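Local coordinates for protein DNA alpha-glucosyltransferase (Enterobacteria phage T4, PDB 1XV5) that belongs to the GT-B class of glycosyltransferases, built from two facing Rossmann-like domains, and holds uridine-5'-diphosphate in the model, at residues Lys190-Arg201 with Glu283-Tyr292. Numbering follows the deposited sequence.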
loop_
_atom_site.group_PDB
_atom_site.type_symbol
_atom_site.label_atom_id
_atom_site.label_comp_id
_atom_site.label_asym_id
_atom_site.label_seq_id
_atom_site.Cartn_x
_atom_site.Cartn_y
_atom_site.Cartn_z
ATOM N N LYS A 190 -5.191 -8.428 20.198
ATOM C CA LYS A 190 -4.871 -8.561 21.614
ATOM C C LYS A 190 -6.056 -8.176 22.488
ATOM O O LYS A 190 -6.936 -7.431 22.060
ATOM C CB LYS A 190 -3.699 -7.644 21.982
ATOM C CG LYS A 190 -2.399 -7.922 21.244
ATOM C CD LYS A 190 -1.760 -9.219 21.714
ATOM C CE LYS A 190 -0.422 -9.461 21.024
ATOM N NZ LYS A 190 -0.581 -9.628 19.553
ATOM N N ASP A 191 -6.074 -8.684 23.715
ATOM C CA ASP A 191 -7.131 -8.324 24.646
ATOM C C ASP A 191 -6.788 -6.884 25.017
ATOM O O ASP A 191 -5.608 -6.522 25.064
ATOM C CB ASP A 191 -7.093 -9.219 25.888
ATOM C CG ASP A 191 -8.226 -8.920 26.858
ATOM O OD1 ASP A 191 -8.071 -8.025 27.718
ATOM O OD2 ASP A 191 -9.284 -9.576 26.751
ATOM N N VAL A 192 -7.802 -6.066 25.275
ATOM C CA VAL A 192 -7.572 -4.661 25.603
ATOM C C VAL A 192 -6.615 -4.444 26.780
ATOM O O VAL A 192 -5.896 -3.444 26.826
ATOM C CB VAL A 192 -8.917 -3.920 25.870
ATOM C CG1 VAL A 192 -9.574 -4.441 27.139
ATOM C CG2 VAL A 192 -8.676 -2.416 25.957
ATOM N N SER A 193 -6.580 -5.390 27.714
ATOM C CA SER A 193 -5.704 -5.268 28.880
ATOM C C SER A 193 -4.221 -5.342 28.519
ATOM O O SER A 193 -3.368 -4.929 29.301
ATOM C CB SER A 193 -6.028 -6.366 29.898
ATOM O OG SER A 193 -5.707 -7.646 29.377
ATOM N N GLU A 194 -3.925 -5.866 27.334
ATOM C CA GLU A 194 -2.548 -6.017 26.865
ATOM C C GLU A 194 -2.039 -4.794 26.105
ATOM O O GLU A 194 -0.869 -4.738 25.729
ATOM C CB GLU A 194 -2.444 -7.228 25.929
ATOM C CG GLU A 194 -2.704 -8.583 26.562
ATOM C CD GLU A 194 -2.659 -9.706 25.534
ATOM O OE1 GLU A 194 -3.690 -9.967 24.875
ATOM O OE2 GLU A 194 -1.582 -10.317 25.373
ATOM N N ILE A 195 -2.915 -3.825 25.875
ATOM C CA ILE A 195 -2.549 -2.639 25.105
ATOM C C ILE A 195 -2.036 -1.454 25.922
ATOM O O ILE A 195 -2.650 -1.056 26.910
ATOM C CB ILE A 195 -3.750 -2.174 24.249
ATOM C CG1 ILE A 195 -4.116 -3.270 23.245
ATOM C CG2 ILE A 195 -3.415 -0.871 23.522
ATOM C CD1 ILE A 195 -5.345 -2.961 22.421
ATOM N N ASN A 196 -0.902 -0.899 25.501
ATOM C CA ASN A 196 -0.322 0.256 26.181
ATOM C C ASN A 196 -0.959 1.493 25.557
ATOM O O ASN A 196 -0.577 1.919 24.470
ATOM C CB ASN A 196 1.193 0.305 25.980
ATOM C CG ASN A 196 1.856 1.385 26.819
ATOM O OD1 ASN A 196 1.258 2.425 27.097
ATOM N ND2 ASN A 196 3.104 1.146 27.220
ATOM N N MET A 197 -1.934 2.061 26.256
ATOM C CA MET A 197 -2.654 3.234 25.776
ATOM C C MET A 197 -1.806 4.480 25.515
ATOM O O MET A 197 -2.217 5.356 24.757
ATOM C CB MET A 197 -3.772 3.588 26.765
ATOM C CG MET A 197 -4.853 2.525 26.886
ATOM S SD MET A 197 -5.725 2.262 25.327
ATOM C CE MET A 197 -6.437 0.648 25.592
ATOM N N ASN A 198 -0.628 4.567 26.125
ATOM C CA ASN A 198 0.204 5.750 25.930
ATOM C C ASN A 198 1.109 5.702 24.706
ATOM O O ASN A 198 1.813 6.667 24.417
ATOM C CB ASN A 198 1.043 6.021 27.179
ATOM C CG ASN A 198 0.188 6.291 28.401
ATOM O OD1 ASN A 198 -0.915 6.833 28.292
ATOM N ND2 ASN A 198 0.694 5.930 29.573
ATOM N N ILE A 199 1.080 4.589 23.980
ATOM C CA ILE A 199 1.906 4.456 22.786
ATOM C C ILE A 199 1.129 4.867 21.540
ATOM O O ILE A 199 0.029 4.371 21.285
ATOM C CB ILE A 199 2.394 3.001 22.586
ATOM C CG1 ILE A 199 3.118 2.513 23.841
ATOM C CG2 ILE A 199 3.298 2.924 21.363
ATOM C CD1 ILE A 199 4.282 3.385 24.279
ATOM N N ASN A 200 1.713 5.783 20.774
ATOM C CA ASN A 200 1.112 6.270 19.543
ATOM C C ASN A 200 2.091 5.876 18.449
ATOM O O ASN A 200 3.197 6.404 18.379
ATOM C CB ASN A 200 0.936 7.788 19.623
ATOM C CG ASN A 200 0.069 8.201 20.800
ATOM O OD1 ASN A 200 0.554 8.376 21.923
ATOM N ND2 ASN A 200 -1.223 8.334 20.553
ATOM N N ARG A 201 1.674 4.942 17.601
ATOM C CA ARG A 201 2.546 4.416 16.559
ATOM C C ARG A 201 2.103 4.730 15.135
ATOM O O ARG A 201 1.027 4.326 14.694
ATOM C CB ARG A 201 2.674 2.900 16.761
ATOM C CG ARG A 201 3.767 2.191 15.955
ATOM C CD ARG A 201 3.769 0.692 16.278
ATOM N NE ARG A 201 3.939 0.434 17.711
ATOM C CZ ARG A 201 5.113 0.353 18.336
ATOM N NH1 ARG A 201 6.248 0.496 17.663
ATOM N NH2 ARG A 201 5.152 0.159 19.649
ATOM N N GLU A 283 2.652 -7.022 15.364
ATOM C CA GLU A 283 2.681 -7.454 16.756
ATOM C C GLU A 283 2.821 -6.227 17.660
ATOM O O GLU A 283 2.081 -6.076 18.636
ATOM C CB GLU A 283 3.844 -8.430 16.978
ATOM C CG GLU A 283 4.009 -8.948 18.399
ATOM C CD GLU A 283 2.777 -9.666 18.934
ATOM O OE1 GLU A 283 2.059 -10.315 18.144
ATOM O OE2 GLU A 283 2.540 -9.592 20.156
ATOM N N ARG A 284 3.757 -5.342 17.326
ATOM C CA ARG A 284 3.969 -4.132 18.122
ATOM C C ARG A 284 2.738 -3.231 18.098
ATOM O O ARG A 284 2.341 -2.673 19.130
ATOM C CB ARG A 284 5.172 -3.335 17.599
ATOM C CG ARG A 284 6.533 -3.961 17.880
ATOM C CD ARG A 284 7.666 -3.010 17.480
ATOM N NE ARG A 284 7.784 -2.830 16.034
ATOM C CZ ARG A 284 8.504 -3.611 15.234
ATOM N NH1 ARG A 284 9.178 -4.639 15.736
ATOM N NH2 ARG A 284 8.567 -3.356 13.933
ATOM N N MET A 285 2.140 -3.093 16.919
ATOM C CA MET A 285 0.967 -2.242 16.754
ATOM C C MET A 285 -0.239 -2.772 17.518
ATOM O O MET A 285 -1.014 -1.992 18.073
ATOM C CB MET A 285 0.617 -2.111 15.271
ATOM C CG MET A 285 -0.498 -1.118 14.969
ATOM S SD MET A 285 -0.039 0.600 15.316
ATOM C CE MET A 285 1.012 0.976 13.882
ATOM N N SER A 286 -0.391 -4.097 17.554
ATOM C CA SER A 286 -1.520 -4.711 18.247
ATOM C C SER A 286 -1.492 -4.412 19.742
ATOM O O SER A 286 -2.505 -4.566 20.432
ATOM C CB SER A 286 -1.518 -6.230 18.033
ATOM O OG SER A 286 -0.444 -6.837 18.737
ATOM N N LYS A 287 -0.333 -3.996 20.240
ATOM C CA LYS A 287 -0.180 -3.678 21.655
ATOM C C LYS A 287 -0.025 -2.180 21.884
ATOM O O LYS A 287 0.316 -1.747 22.983
ATOM C CB LYS A 287 1.028 -4.430 22.237
ATOM C CG LYS A 287 0.825 -5.948 22.289
ATOM C CD LYS A 287 2.051 -6.692 22.821
ATOM C CE LYS A 287 3.218 -6.624 21.849
ATOM N NZ LYS A 287 4.346 -7.514 22.257
ATOM N N SER A 288 -0.283 -1.397 20.837
ATOM C CA SER A 288 -0.182 0.060 20.907
ATOM C C SER A 288 -1.577 0.671 20.986
ATOM O O SER A 288 -2.490 0.256 20.273
ATOM C CB SER A 288 0.544 0.602 19.677
ATOM O OG SER A 288 1.849 0.063 19.580
ATOM N N GLY A 289 -1.737 1.662 21.852
ATOM C CA GLY A 289 -3.038 2.285 22.011
ATOM C C GLY A 289 -3.619 2.879 20.744
ATOM O O GLY A 289 -4.783 2.636 20.405
ATOM N N PHE A 290 -2.811 3.655 20.030
ATOM C CA PHE A 290 -3.287 4.299 18.820
ATOM C C PHE A 290 -2.313 4.204 17.662
ATOM O O PHE A 290 -1.112 4.421 17.825
ATOM C CB PHE A 290 -3.619 5.764 19.127
ATOM C CG PHE A 290 -4.588 5.921 20.256
ATOM C CD1 PHE A 290 -4.149 5.897 21.579
ATOM C CD2 PHE A 290 -5.954 5.977 20.005
ATOM C CE1 PHE A 290 -5.064 5.915 22.635
ATOM C CE2 PHE A 290 -6.873 5.995 21.054
ATOM C CZ PHE A 290 -6.427 5.962 22.369
ATOM N N GLY A 291 -2.854 3.850 16.499
ATOM C CA GLY A 291 -2.062 3.727 15.290
ATOM C C GLY A 291 -2.390 4.894 14.381
ATOM O O GLY A 291 -3.551 5.298 14.270
ATOM N N TYR A 292 -1.373 5.424 13.713
ATOM C CA TYR A 292 -1.554 6.569 12.838
ATOM C C TYR A 292 -1.172 6.302 11.393
ATOM O O TYR A 292 -0.125 5.730 11.107
ATOM C CB TYR A 292 -0.722 7.745 13.348
ATOM C CG TYR A 292 -1.129 8.244 14.713
ATOM C CD1 TYR A 292 -1.703 9.506 14.870
ATOM C CD2 TYR A 292 -0.944 7.456 15.848
ATOM C CE1 TYR A 292 -2.084 9.974 16.129
ATOM C CE2 TYR A 292 -1.322 7.913 17.113
ATOM C CZ TYR A 292 -1.890 9.172 17.243
ATOM O OH TYR A 292 -2.267 9.628 18.489
HETATM O O HOH W 1 -4.964 -5.724 19.386
#
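Arg201 reaches across to the last turn of helix 278-286, and its guanidinium settles edge-on against Ser288. Arg201 NE donates to Ser288 OG at 2.8 Å, almost exactly in the guanidinium plane and nearly straight (167°), while NH2 adds a weak bond to the same oxygen. Ser288 OG in turn donates to Arg284 O, so one hydroxyl relays between the arginine and the last turn of the helix. CB of Arg284 lies 3.8 Å above the centre of the Arg201 guanidinium, covering one face, and the aliphatic part of Arg201 runs past Met285 in the opposite direction, its CG 3.7 Å from Met285 CE. Arg201 CG stands anti to the backbone N (chi1 -168°) and the chain bends at chi3, which turns NE toward the serine.

Strands 199-201 and 290-292 run parallel at the middle of the second domain's sheet. Arg201 uses both backbone polar atoms here: its N donates to Phe290 O and its O accepts from Tyr292 N. On the sheet face opposite Arg201, Asn200 CB approaches Tyr292 CE2 at 3.4 Å. A beta bulge precedes these pairs, where Asn196 O receives Ile199 N and Gly289 N from opposite faces of its carbonyl plane. Phe290 turns its ring edge to Met197 O, with Met197 SD lying obliquely to the ring.

At the other end, Lys190 NZ donates to Ser286 OG at 2.9 Å and bridges to Glu283 OE1, approached from above the carboxylate plane; Tyr188 O is a further acceptor.

Arg201 NH1 and Arg284 NE are 4.0 Å apart, but Glu233 forms salt bridges with both arginines, probably offsetting their repulsion and joining the buried strand to the last turn of helix 278-286, where the side chain of Arg284 lies about 8 Å from the bound UDP.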